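Local atomic coordinates of protein adenylyltransferase VopS (PDB entry 3LET), a protein that transfers AMP from ATP to a threonine of host Rho GTPases, blocking their binding to downstream effectors and so inhibiting actin assembly in infected cells. Residues A[67-72]-A[115-120]; A[76-81]-A[122-127]; A[170-175]-A[297-302]; A[208-213]-A[286-291]. One frame throughout, in Å; residues are numbered along the deposited sequence.

Contact 1: A[67-72]-A[115-120]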
loop_
_atom_site.group_PDB
_atom_site.type_symbol
_atom_site.label_atom_id
_atom_site.label_comp_id
_atom_site.label_asym_id
_atom_site.label_seq_id
_atom_site.Cartn_x
_atom_site.Cartn_y
_atom_site.Cartn_z
ATOM N N ARG A 67 -2.317 7.857 -20.917
ATOM C CA ARG A 67 -2.350 9.140 -20.193
ATOM C C ARG A 67 -3.777 9.663 -20.043
ATOM O O ARG A 67 -4.164 10.143 -18.961
ATOM C CB ARG A 67 -1.526 10.221 -20.909
ATOM C CG ARG A 67 -0.034 10.005 -20.937
ATOM C CD ARG A 67 0.653 11.182 -21.642
ATOM N NE ARG A 67 0.696 12.378 -20.803
ATOM C CZ ARG A 67 1.204 13.550 -21.183
ATOM N NH1 ARG A 67 1.698 13.714 -22.399
ATOM N NH2 ARG A 67 1.215 14.570 -20.344
ATOM N N ALA A 68 -4.566 9.600 -21.123
ATOM C CA ALA A 68 -5.903 10.209 -21.092
ATOM C C ALA A 68 -6.841 9.374 -20.215
ATOM O O ALA A 68 -7.627 9.918 -19.418
ATOM C CB ALA A 68 -6.508 10.338 -22.521
ATOM N N MET A 69 -6.758 8.055 -20.342
ATOM C CA MET A 69 -7.541 7.173 -19.449
ATOM C C MET A 69 -7.205 7.380 -17.984
ATOM O O MET A 69 -8.104 7.417 -17.115
ATOM C CB MET A 69 -7.274 5.734 -19.806
ATOM C CG MET A 69 -7.798 5.504 -21.189
ATOM S SD MET A 69 -9.421 4.906 -20.968
ATOM C CE MET A 69 -8.908 3.211 -21.240
ATOM N N THR A 70 -5.922 7.532 -17.704
ATOM C CA THR A 70 -5.489 7.755 -16.319
ATOM C C THR A 70 -6.088 9.044 -15.782
ATOM O O THR A 70 -6.626 9.081 -14.667
ATOM C CB THR A 70 -3.958 7.847 -16.226
ATOM O OG1 THR A 70 -3.401 6.603 -16.640
ATOM C CG2 THR A 70 -3.496 8.134 -14.760
ATOM N N GLU A 71 -5.975 10.118 -16.554
ATOM C CA GLU A 71 -6.543 11.419 -16.152
ATOM C C GLU A 71 -8.051 11.327 -15.944
ATOM O O GLU A 71 -8.565 11.834 -14.966
ATOM C CB GLU A 71 -6.240 12.499 -17.197
ATOM C CG GLU A 71 -4.748 12.855 -17.171
ATOM C CD GLU A 71 -4.327 13.682 -18.358
ATOM O OE1 GLU A 71 -5.204 14.246 -19.022
ATOM O OE2 GLU A 71 -3.111 13.759 -18.607
ATOM N N VAL A 72 -8.764 10.664 -16.846
ATOM C CA VAL A 72 -10.208 10.518 -16.646
ATOM C C VAL A 72 -10.440 9.778 -15.328
ATOM O O VAL A 72 -11.295 10.164 -14.527
ATOM C CB VAL A 72 -10.880 9.743 -17.785
ATOM C CG1 VAL A 72 -12.330 9.420 -17.421
ATOM C CG2 VAL A 72 -10.833 10.576 -19.067
ATOM N N VAL A 115 -17.097 2.152 -22.101
ATOM C CA VAL A 115 -17.223 0.833 -21.490
ATOM C C VAL A 115 -16.019 0.573 -20.580
ATOM O O VAL A 115 -16.173 0.138 -19.446
ATOM C CB VAL A 115 -17.310 -0.265 -22.556
ATOM C CG1 VAL A 115 -17.174 -1.632 -21.925
ATOM C CG2 VAL A 115 -18.628 -0.151 -23.311
ATOM N N ARG A 116 -14.822 0.879 -21.073
ATOM C CA ARG A 116 -13.599 0.667 -20.285
ATOM C C ARG A 116 -13.585 1.562 -19.054
ATOM O O ARG A 116 -13.195 1.120 -17.993
ATOM C CB ARG A 116 -12.341 0.926 -21.132
ATOM C CG ARG A 116 -12.160 -0.076 -22.316
ATOM C CD ARG A 116 -12.202 -1.527 -21.842
ATOM N NE ARG A 116 -12.073 -2.478 -22.944
ATOM C CZ ARG A 116 -11.156 -3.442 -23.019
ATOM N NH1 ARG A 116 -10.272 -3.621 -22.046
ATOM N NH2 ARG A 116 -11.130 -4.244 -24.071
ATOM N N ILE A 117 -13.991 2.820 -19.196
ATOM C CA ILE A 117 -13.951 3.744 -18.070
ATOM C C ILE A 117 -14.939 3.288 -16.990
ATOM O O ILE A 117 -14.644 3.335 -15.774
ATOM C CB ILE A 117 -14.230 5.175 -18.529
ATOM C CG1 ILE A 117 -13.019 5.715 -19.307
ATOM C CG2 ILE A 117 -14.540 6.090 -17.344
ATOM C CD1 ILE A 117 -13.354 6.912 -20.169
ATOM N N ASN A 118 -16.085 2.793 -17.428
ATOM C CA ASN A 118 -17.069 2.265 -16.499
ATOM C C ASN A 118 -16.575 1.032 -15.785
ATOM O O ASN A 118 -16.746 0.911 -14.582
ATOM C CB ASN A 118 -18.377 1.952 -17.233
ATOM C CG ASN A 118 -19.149 3.198 -17.580
ATOM O OD1 ASN A 118 -18.774 4.299 -17.184
ATOM N ND2 ASN A 118 -20.245 3.034 -18.311
ATOM N N GLN A 119 -15.950 0.115 -16.516
ATOM C CA GLN A 119 -15.404 -1.088 -15.907
ATOM C C GLN A 119 -14.331 -0.746 -14.888
ATOM O O GLN A 119 -14.272 -1.353 -13.827
ATOM C CB GLN A 119 -14.838 -2.035 -16.965
ATOM C CG GLN A 119 -15.932 -2.628 -17.856
ATOM C CD GLN A 119 -15.387 -3.337 -19.069
ATOM O OE1 GLN A 119 -14.441 -2.873 -19.698
ATOM N NE2 GLN A 119 -15.990 -4.470 -19.411
ATOM N N MET A 120 -13.478 0.216 -15.217
ATOM C CA MET A 120 -12.410 0.600 -14.298
ATOM C C MET A 120 -12.944 1.320 -13.052
ATOM O O MET A 120 -12.352 1.238 -11.975
ATOM C CB MET A 120 -11.349 1.416 -15.019
ATOM C CG MET A 120 -10.533 0.538 -15.957
ATOM S SD MET A 120 -9.180 1.393 -16.743
ATOM C CE MET A 120 -10.034 2.705 -17.597
#
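Mainly apolar side chains join helix 58-75 to helix 113-139 here, within the all-helical VopS N-terminal region, with Met69 and Val72 on one side and Ile117 and Met120 on the other. The two segments run 48° apart and their axes come no closer than 11.0 Å, so side chains span the gap. Met69 reaches across. Its chain bends at chi2 (-93°) and again at chi3, and the methyl CE meets Met120 CE at 3.8 Å, the two thioether chains crossing at about a right angle. The sulfur SD of Met69 lies 4.0 Å from Ile117 CG1, while CE also rests against the CB of Arg116. Val72 presses one branch, CG1, between two methyls of Ile117: CD1 at 3.9 Å and CG2 at 4.0 Å. Arg116 gives this contact only the base of its side chain; its NH1 is hydrogen-bonded to Tyr102 O of helix 88-102. That same helix packs on Met69 and Met120 through Val99, Val98 and Tyr102, and Leu43 of helix 39-45 also touches Met69. With no hydrogen bond across it, the contact rests on van der Waals packing of methyl, methylene and thioether groups.

Contact 2: A[76-81]-A[122-127]; sequences TDSGKN and AVFDME
Ser78 meets Phe124 and Asp125 where the first turn of helix 77-86 leans on helix 113-139. The segments' axes approach to 8.8 Å at 31°, with serine and glycine at the interface, consistent with the close approach; the CA atoms of Ser78 and Asp125 are 5.6 Å apart. Van der Waals contacts come first. Ser78 OG lies 3.2 Å from Phe124 CB and close to CD2, at the edge of the ring and near its plane. The backbone N of Gly79 comes up to the same edge, 3.7 Å from CD2. Ser78 CB, meanwhile, sits 3.3 Å from Asp125 OD1. Beyond the segment, Phe124 packs on Leu82 of the partner helix and on Ala95 and Val98 of helix 88-102.

Polar bonds gather at the helix start. Thr76 is the N-cap: its OG1 accepts from Gly79 N at 3.0 Å, with an N-H...O angle of 150°, and is also hydrogen-bonded to Met73 O. Ser78 OG, in the crowded position between its own N and carbonyl carbon (chi1 55°), donates a weak bond to the same OG1. Separately, the polar bridge across the contact runs through one water, which accepts from Asn81 ND2 at 2.9 Å and donates to Asp125 OD1 at 2.7 Å.

The chemistry is thus divided: an aromatic edge closes the buried side against serine and glycine, whereas the exposed carboxylate is joined by solvent. Lying beside a helix N terminus, that carboxylate may gain some favourable electrostatics from the first turn.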
loop_
_atom_site.group_PDB
_atom_site.type_symbol
_atom_site.label_atom_id
_atom_site.label_comp_id
_atom_site.label_asym_id
_atom_site.label_seq_id
_atom_site.Cartn_x
_atom_site.Cartn_y
_atom_site.Cartn_z
ATOM N N THR A 76 -12.805 10.567 -11.569
ATOM C CA THR A 76 -14.084 9.879 -11.272
ATOM C C THR A 76 -14.359 9.921 -9.772
ATOM O O THR A 76 -13.448 10.163 -8.965
ATOM C CB THR A 76 -14.075 8.398 -11.713
ATOM O OG1 THR A 76 -13.041 7.695 -11.026
ATOM C CG2 THR A 76 -13.837 8.270 -13.240
ATOM N N ASP A 77 -15.608 9.681 -9.383
ATOM C CA ASP A 77 -15.927 9.631 -7.968
ATOM C C ASP A 77 -15.038 8.609 -7.243
ATOM O O ASP A 77 -14.502 8.901 -6.162
ATOM C CB ASP A 77 -17.400 9.275 -7.768
ATOM C CG ASP A 77 -18.314 10.464 -7.997
ATOM O OD1 ASP A 77 -17.804 11.529 -8.430
ATOM O OD2 ASP A 77 -19.532 10.337 -7.732
ATOM N N SER A 78 -14.884 7.407 -7.795
ATOM C CA SER A 78 -14.049 6.404 -7.099
ATOM C C SER A 78 -12.582 6.816 -7.083
ATOM O O SER A 78 -11.875 6.566 -6.116
ATOM C CB SER A 78 -14.196 5.001 -7.703
ATOM O OG SER A 78 -13.916 5.005 -9.082
ATOM N N GLY A 79 -12.123 7.492 -8.133
ATOM C CA GLY A 79 -10.754 7.965 -8.137
ATOM C C GLY A 79 -10.527 8.998 -7.043
ATOM O O GLY A 79 -9.491 9.008 -6.382
ATOM N N LYS A 80 -11.493 9.886 -6.839
ATOM C CA LYS A 80 -11.399 10.836 -5.730
ATOM C C LYS A 80 -11.501 10.147 -4.366
ATOM O O LYS A 80 -10.842 10.561 -3.429
ATOM C CB LYS A 80 -12.501 11.890 -5.868
ATOM C CG LYS A 80 -12.224 12.843 -7.049
ATOM C CD LYS A 80 -13.401 13.812 -7.207
ATOM C CE LYS A 80 -13.206 14.741 -8.384
ATOM N NZ LYS A 80 -14.531 15.421 -8.674
ATOM N N ASN A 81 -12.317 9.106 -4.268
ATOM C CA ASN A 81 -12.429 8.347 -3.020
ATOM C C ASN A 81 -11.059 7.726 -2.663
ATOM O O ASN A 81 -10.663 7.739 -1.518
ATOM C CB ASN A 81 -13.464 7.234 -3.148
ATOM C CG ASN A 81 -14.886 7.750 -3.260
ATOM O OD1 ASN A 81 -15.174 8.900 -2.927
ATOM N ND2 ASN A 81 -15.789 6.887 -3.731
ATOM N N ALA A 122 -15.649 0.380 -11.616
ATOM C CA ALA A 122 -16.028 -0.741 -10.752
ATOM C C ALA A 122 -14.790 -1.355 -10.080
ATOM O O ALA A 122 -14.842 -1.741 -8.913
ATOM C CB ALA A 122 -16.825 -1.806 -11.547
ATOM N N VAL A 123 -13.664 -1.430 -10.796
ATOM C CA VAL A 123 -12.438 -1.953 -10.196
ATOM C C VAL A 123 -12.027 -1.045 -9.033
ATOM O O VAL A 123 -11.748 -1.528 -7.956
ATOM C CB VAL A 123 -11.283 -2.054 -11.225
ATOM C CG1 VAL A 123 -9.944 -2.342 -10.521
ATOM C CG2 VAL A 123 -11.599 -3.134 -12.278
ATOM N N PHE A 124 -12.031 0.265 -9.248
ATOM C CA PHE A 124 -11.678 1.240 -8.184
ATOM C C PHE A 124 -12.645 1.123 -7.006
ATOM O O PHE A 124 -12.227 1.170 -5.835
ATOM C CB PHE A 124 -11.776 2.687 -8.712
ATOM C CG PHE A 124 -10.528 3.212 -9.391
ATOM C CD1 PHE A 124 -9.492 2.374 -9.761
ATOM C CD2 PHE A 124 -10.413 4.569 -9.667
ATOM C CE1 PHE A 124 -8.372 2.861 -10.384
ATOM C CE2 PHE A 124 -9.291 5.064 -10.312
ATOM C CZ PHE A 124 -8.272 4.200 -10.674
ATOM N N ASP A 125 -13.950 0.992 -7.292
ATOM C CA ASP A 125 -14.952 0.905 -6.210
ATOM C C ASP A 125 -14.668 -0.314 -5.323
ATOM O O ASP A 125 -14.891 -0.284 -4.087
ATOM C CB ASP A 125 -16.365 0.732 -6.789
ATOM C CG ASP A 125 -17.050 2.060 -7.181
ATOM O OD1 ASP A 125 -16.697 3.133 -6.665
ATOM O OD2 ASP A 125 -18.000 2.009 -7.998
ATOM N N MET A 126 -14.253 -1.418 -5.942
ATOM C CA MET A 126 -13.941 -2.649 -5.182
ATOM C C MET A 126 -12.730 -2.380 -4.310
ATOM O O MET A 126 -12.711 -2.749 -3.127
ATOM C CB MET A 126 -13.641 -3.835 -6.112
ATOM C CG MET A 126 -14.846 -4.311 -6.924
ATOM S SD MET A 126 -16.132 -4.969 -5.864
ATOM C CE MET A 126 -15.270 -6.322 -5.063
ATOM N N GLU A 127 -11.745 -1.707 -4.871
ATOM C CA GLU A 127 -10.538 -1.415 -4.088
ATOM C C GLU A 127 -10.910 -0.520 -2.910
ATOM O O GLU A 127 -10.518 -0.783 -1.770
ATOM C CB GLU A 127 -9.480 -0.745 -4.951
ATOM C CG GLU A 127 -8.181 -0.403 -4.190
ATOM C CD GLU A 127 -7.346 -1.635 -3.788
ATOM O OE1 GLU A 127 -7.761 -2.779 -4.055
ATOM O OE2 GLU A 127 -6.249 -1.445 -3.196
HETATM O O HOH W 1 -15.865 3.991 -4.215
#

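Contact 3: A[170-175]-A[297-302]; sequences ERAAAW and DSFNPL
Phe299 is the side chain that helix 168-179 grips. The CA of Ala172 stands over one face of its ring in a CH-pi contact, 3.6 Å from the centroid, while Pro301 N lies over the opposite face. Trp175 meets the ring's edge, CE3 to CZ at 3.5 Å, the two aromatic planes inclined at 54°. Arg171 NH1 donates to Phe299 O (2.9 Å, 160°), the oxygen lying in the guanidinium plane; one face of that plane has Phe299 CD2 above it. CG of Phe299 stands anti to its backbone N (chi1 176°), toward the helix. The segment 297-302 leads out of helix 281-295, which a Schellman motif ends with Asp297 as C-prime residue; the first turns of this helix carry the end of the Fic signature. Pro301 CB lies over the five-membered ring of Trp175 in a CH-pi contact, 4.1 Å from its centroid, and a water accepts from Trp175 NE1 and donates to Leu302 O. Leu302 N is buried without a polar partner. In the second shell, Glu157 forms a salt bridge with Arg171 NH2 and Asn168 OD1 bonds NH1. Phe160 meets Trp175 edge-to-face, and the indole packs against Arg286, an ATP-binding residue by similarity.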
loop_
_atom_site.group_PDB
_atom_site.type_symbol
_atom_site.label_atom_id
_atom_site.label_comp_id
_atom_site.label_asym_id
_atom_site.label_seq_id
_atom_site.Cartn_x
_atom_site.Cartn_y
_atom_site.Cartn_z
ATOM N N GLU A 170 16.733 -8.852 24.226
ATOM C CA GLU A 170 16.913 -10.249 23.830
ATOM C C GLU A 170 15.606 -11.042 23.837
ATOM O O GLU A 170 15.388 -11.914 22.960
ATOM C CB GLU A 170 18.004 -10.919 24.699
ATOM C CG GLU A 170 19.389 -10.359 24.406
ATOM C CD GLU A 170 20.443 -10.943 25.340
ATOM O OE1 GLU A 170 20.848 -12.101 25.135
ATOM O OE2 GLU A 170 20.850 -10.246 26.286
ATOM N N ARG A 171 14.711 -10.723 24.776
ATOM C CA ARG A 171 13.400 -11.360 24.809
ATOM C C ARG A 171 12.599 -11.009 23.545
ATOM O O ARG A 171 11.949 -11.866 22.944
ATOM C CB ARG A 171 12.595 -10.908 26.046
ATOM C CG ARG A 171 13.200 -11.442 27.370
ATOM C CD ARG A 171 12.403 -10.986 28.592
ATOM N NE ARG A 171 11.015 -11.419 28.492
ATOM C CZ ARG A 171 9.970 -10.602 28.384
ATOM N NH1 ARG A 171 10.121 -9.277 28.401
ATOM N NH2 ARG A 171 8.753 -11.131 28.308
ATOM N N ALA A 172 12.642 -9.743 23.154
ATOM C CA ALA A 172 11.897 -9.307 21.964
ATOM C C ALA A 172 12.482 -9.983 20.732
ATOM O O ALA A 172 11.740 -10.470 19.891
ATOM C CB ALA A 172 11.960 -7.807 21.830
ATOM N N ALA A 173 13.808 -10.023 20.624
ATOM C CA ALA A 173 14.452 -10.730 19.504
ATOM C C ALA A 173 14.011 -12.187 19.432
ATOM O O ALA A 173 13.629 -12.666 18.374
ATOM C CB ALA A 173 15.978 -10.640 19.584
ATOM N N ALA A 174 14.022 -12.892 20.559
ATOM C CA ALA A 174 13.572 -14.283 20.591
ATOM C C ALA A 174 12.144 -14.468 20.117
ATOM O O ALA A 174 11.820 -15.465 19.457
ATOM C CB ALA A 174 13.700 -14.854 22.033
ATOM N N TRP A 175 11.290 -13.518 20.484
ATOM C CA TRP A 175 9.875 -13.571 20.135
ATOM C C TRP A 175 9.740 -13.423 18.632
ATOM O O TRP A 175 9.044 -14.205 17.994
ATOM C CB TRP A 175 9.117 -12.459 20.841
ATOM C CG TRP A 175 7.673 -12.356 20.406
ATOM C CD1 TRP A 175 6.651 -13.266 20.628
ATOM C CD2 TRP A 175 7.092 -11.256 19.726
ATOM N NE1 TRP A 175 5.472 -12.779 20.094
ATOM C CE2 TRP A 175 5.718 -11.550 19.546
ATOM C CE3 TRP A 175 7.596 -10.033 19.258
ATOM C CZ2 TRP A 175 4.863 -10.673 18.889
ATOM C CZ3 TRP A 175 6.733 -9.167 18.617
ATOM C CH2 TRP A 175 5.394 -9.498 18.433
ATOM N N ASP A 297 10.633 1.122 27.192
ATOM C CA ASP A 297 11.277 0.376 28.302
ATOM C C ASP A 297 10.458 -0.831 28.760
ATOM O O ASP A 297 10.249 -1.076 29.964
ATOM C CB ASP A 297 11.549 1.324 29.494
ATOM C CG ASP A 297 12.478 0.706 30.542
ATOM O OD1 ASP A 297 13.314 -0.148 30.172
ATOM O OD2 ASP A 297 12.381 1.082 31.739
ATOM N N SER A 298 9.991 -1.620 27.811
ATOM C CA SER A 298 9.173 -2.772 28.170
ATOM C C SER A 298 9.248 -3.793 27.062
ATOM O O SER A 298 9.724 -3.495 25.979
ATOM C CB SER A 298 7.718 -2.349 28.369
ATOM O OG SER A 298 7.118 -2.002 27.125
ATOM N N PHE A 299 8.808 -5.008 27.337
ATOM C CA PHE A 299 8.484 -5.913 26.246
ATOM C C PHE A 299 7.485 -6.957 26.709
ATOM O O PHE A 299 7.787 -7.788 27.548
ATOM C CB PHE A 299 9.693 -6.607 25.618
ATOM C CG PHE A 299 9.283 -7.587 24.562
ATOM C CD1 PHE A 299 8.638 -7.137 23.410
ATOM C CD2 PHE A 299 9.405 -8.947 24.762
ATOM C CE1 PHE A 299 8.191 -8.010 22.478
ATOM C CE2 PHE A 299 8.948 -9.836 23.822
ATOM C CZ PHE A 299 8.348 -9.367 22.661
ATOM N N ASN A 300 6.289 -6.885 26.138
ATOM C CA ASN A 300 5.219 -7.827 26.419
ATOM C C ASN A 300 4.894 -8.594 25.138
ATOM O O ASN A 300 4.406 -8.002 24.187
ATOM C CB ASN A 300 3.978 -7.049 26.850
ATOM C CG ASN A 300 4.263 -6.087 28.006
ATOM O OD1 ASN A 300 4.452 -6.513 29.140
ATOM N ND2 ASN A 300 4.292 -4.784 27.713
ATOM N N PRO A 301 5.185 -9.900 25.096
ATOM C CA PRO A 301 4.943 -10.628 23.844
ATOM C C PRO A 301 3.426 -10.779 23.618
ATOM O O PRO A 301 2.669 -10.851 24.587
ATOM C CB PRO A 301 5.610 -11.984 24.109
ATOM C CG PRO A 301 5.544 -12.123 25.611
ATOM C CD PRO A 301 5.877 -10.747 26.084
ATOM N N LEU A 302 2.982 -10.800 22.368
ATOM C CA LEU A 302 1.552 -10.897 22.067
ATOM C C LEU A 302 1.083 -12.331 21.988
ATOM O O LEU A 302 1.701 -13.151 21.320
ATOM C CB LEU A 302 1.256 -10.253 20.701
ATOM C CG LEU A 302 1.418 -8.734 20.613
ATOM C CD1 LEU A 302 1.309 -8.237 19.148
ATOM C CD2 LEU A 302 0.380 -8.054 21.485
HETATM O O HOH W 2 6.415 -10.038 29.621
HETATM O O HOH W 3 2.993 -13.982 19.147
#

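Contact 4: A[208-213]-A[286-291]; sequences DNLKEL and RMLYAI
Ile291 N donates to Met287 O at 2.9 Å, a helical bond between residues four apart that lie on the same face, and both touch Leu213 of the other helix. Across the contact itself there is no hydrogen bond: five buried apolar residues meet through methyl and methylene groups. Leu213 CD2 is shared by three partners, with Leu288 CD2 at 3.9 Å, Met287 CG at 4.0 Å and Ile291 CD1 at 4.1 Å. The CG of Leu213 stands anti to its backbone N (chi1 172°), directed at the other helix. Leu213 and Leu288 slide past each other in opposite directions. Leu210, one turn earlier, crosses Leu288 obliquely with both methyls engaged, CD2 against Leu288 CD2 at 3.7 Å and CD1 against Leu288 CD1 at 3.8 Å. Leu288 is thus held by two leucines of the same helix. The segments lie at 113° with axes 12.3 Å apart, a distance bridged by side-chain ends.

Helix 281-295 starts in the Fic signature, HxFx(D/E)GNGRxxR, whose last arginine is Arg286. By similarity Arg286 binds ATP; its side chain takes no part in this contact and makes a salt bridge with Glu307. The leucine contact therefore backs the helix on a different side from this residue. Around it, Leu194 and Tyr197 of helix 184-199 pack on Ile291, with Leu194 also on Met287 and Tyr197 on Leu213. Helix 260-274 meets Leu288 through Leu267 and Val271, and helix 168-179 touches Ala290 through Ala172 and Ile176.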
loop_
_atom_site.group_PDB
_atom_site.type_symbol
_atom_site.label_atom_id
_atom_site.label_comp_id
_atom_site.label_asym_id
_atom_site.label_seq_id
_atom_site.Cartn_x
_atom_site.Cartn_y
_atom_site.Cartn_z
ATOM N N ASP A 208 8.885 6.016 4.323
ATOM C CA ASP A 208 10.209 5.850 3.713
ATOM C C ASP A 208 11.129 5.109 4.692
ATOM O O ASP A 208 11.869 4.198 4.308
ATOM C CB ASP A 208 10.837 7.196 3.387
ATOM C CG ASP A 208 10.337 7.779 2.079
ATOM O OD1 ASP A 208 9.717 7.039 1.295
ATOM O OD2 ASP A 208 10.582 8.981 1.829
ATOM N N ASN A 209 11.087 5.501 5.955
ATOM C CA ASN A 209 11.918 4.828 6.958
ATOM C C ASN A 209 11.531 3.362 7.088
ATOM O O ASN A 209 12.382 2.495 7.272
ATOM C CB ASN A 209 11.808 5.506 8.323
ATOM C CG ASN A 209 12.509 6.855 8.366
ATOM O OD1 ASN A 209 13.212 7.244 7.434
ATOM N ND2 ASN A 209 12.302 7.583 9.451
ATOM N N LEU A 210 10.237 3.082 7.035
ATOM C CA LEU A 210 9.788 1.689 7.142
ATOM C C LEU A 210 10.219 0.880 5.918
ATOM O O LEU A 210 10.534 -0.304 6.019
ATOM C CB LEU A 210 8.272 1.588 7.277
ATOM C CG LEU A 210 7.630 2.157 8.535
ATOM C CD1 LEU A 210 6.204 1.584 8.667
ATOM C CD2 LEU A 210 8.442 1.812 9.757
ATOM N N LYS A 211 10.217 1.491 4.747
ATOM C CA LYS A 211 10.638 0.729 3.559
ATOM C C LYS A 211 12.130 0.396 3.660
ATOM O O LYS A 211 12.570 -0.674 3.233
ATOM C CB LYS A 211 10.342 1.516 2.283
ATOM C CG LYS A 211 8.818 1.587 2.032
ATOM C CD LYS A 211 8.473 2.572 0.912
ATOM C CE LYS A 211 8.866 2.007 -0.439
ATOM N NZ LYS A 211 8.096 2.641 -1.543
ATOM N N GLU A 212 12.903 1.305 4.231
ATOM C CA GLU A 212 14.340 1.053 4.412
ATOM C C GLU A 212 14.578 -0.083 5.402
ATOM O O GLU A 212 15.387 -0.967 5.162
ATOM C CB GLU A 212 15.063 2.297 4.888
ATOM C CG GLU A 212 15.077 3.405 3.867
ATOM C CD GLU A 212 15.884 4.606 4.340
ATOM O OE1 GLU A 212 16.998 4.392 4.883
ATOM O OE2 GLU A 212 15.389 5.750 4.170
ATOM N N LEU A 213 13.849 -0.077 6.504
ATOM C CA LEU A 213 13.954 -1.176 7.474
ATOM C C LEU A 213 13.538 -2.484 6.816
ATOM O O LEU A 213 14.225 -3.487 6.915
ATOM C CB LEU A 213 13.072 -0.897 8.695
ATOM C CG LEU A 213 12.937 -2.054 9.693
ATOM C CD1 LEU A 213 14.315 -2.560 10.192
ATOM C CD2 LEU A 213 12.048 -1.606 10.872
ATOM N N ARG A 286 5.734 -7.408 13.619
ATOM C CA ARG A 286 6.372 -7.819 14.890
ATOM C C ARG A 286 7.615 -7.011 15.207
ATOM O O ARG A 286 7.849 -6.660 16.351
ATOM C CB ARG A 286 6.713 -9.310 14.841
ATOM C CG ARG A 286 5.455 -10.149 14.726
ATOM C CD ARG A 286 5.650 -11.613 15.138
ATOM N NE ARG A 286 4.370 -12.319 14.972
ATOM C CZ ARG A 286 3.972 -12.846 13.828
ATOM N NH1 ARG A 286 4.777 -12.803 12.772
ATOM N NH2 ARG A 286 2.783 -13.426 13.734
ATOM N N MET A 287 8.422 -6.702 14.196
ATOM C CA MET A 287 9.598 -5.874 14.453
ATOM C C MET A 287 9.150 -4.482 14.920
ATOM O O MET A 287 9.717 -3.935 15.873
ATOM C CB MET A 287 10.483 -5.808 13.199
ATOM C CG MET A 287 11.622 -4.796 13.265
ATOM S SD MET A 287 12.915 -5.343 14.430
ATOM C CE MET A 287 13.735 -6.609 13.432
ATOM N N LEU A 288 8.144 -3.868 14.275
ATOM C CA LEU A 288 7.718 -2.524 14.752
ATOM C C LEU A 288 7.093 -2.566 16.155
ATOM O O LEU A 288 7.269 -1.640 16.945
ATOM C CB LEU A 288 6.735 -1.826 13.789
ATOM C CG LEU A 288 7.349 -1.527 12.414
ATOM C CD1 LEU A 288 6.308 -0.805 11.559
ATOM C CD2 LEU A 288 8.591 -0.679 12.505
ATOM N N TYR A 289 6.361 -3.629 16.457
ATOM C CA TYR A 289 5.772 -3.781 17.789
ATOM C C TYR A 289 6.906 -3.808 18.813
ATOM O O TYR A 289 6.847 -3.088 19.823
ATOM C CB TYR A 289 4.979 -5.092 17.874
ATOM C CG TYR A 289 4.473 -5.391 19.287
ATOM C CD1 TYR A 289 3.340 -4.738 19.789
ATOM C CD2 TYR A 289 5.127 -6.324 20.096
ATOM C CE1 TYR A 289 2.852 -5.006 21.069
ATOM C CE2 TYR A 289 4.650 -6.600 21.414
ATOM C CZ TYR A 289 3.523 -5.943 21.877
ATOM O OH TYR A 289 3.076 -6.206 23.163
ATOM N N ALA A 290 7.914 -4.654 18.562
ATOM C CA ALA A 290 9.053 -4.796 19.483
ATOM C C ALA A 290 9.821 -3.495 19.631
ATOM O O ALA A 290 10.206 -3.129 20.728
ATOM C CB ALA A 290 10.006 -5.900 19.028
ATOM N N ILE A 291 10.089 -2.798 18.535
ATOM C CA ILE A 291 10.821 -1.546 18.652
ATOM C C ILE A 291 10.024 -0.558 19.491
ATOM O O ILE A 291 10.583 0.108 20.364
ATOM C CB ILE A 291 11.097 -0.928 17.283
ATOM C CG1 ILE A 291 12.038 -1.835 16.473
ATOM C CG2 ILE A 291 11.690 0.481 17.426
ATOM C CD1 ILE A 291 12.043 -1.454 14.957
#

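In the fold
From the N terminus, contact 1 opens on helix 58-75 and contact 2 on helix 77-86, which follows it directly. Both close on helix 113-139, in the same order, so the two loops cross and the long helix is bound to two successive helices; their centres are about 11 Å apart. Contact 3 then opens on helix 168-179 and closes only at 297-302, after helix 281-295. Contact 4 opens and closes within that span, bringing helix 207-217 onto helix 281-295. These two touch, for instance Trp175 against Tyr289. They lie across the chain's centre from the first pair, with about 49 Å between the centres of contacts 1 and 3.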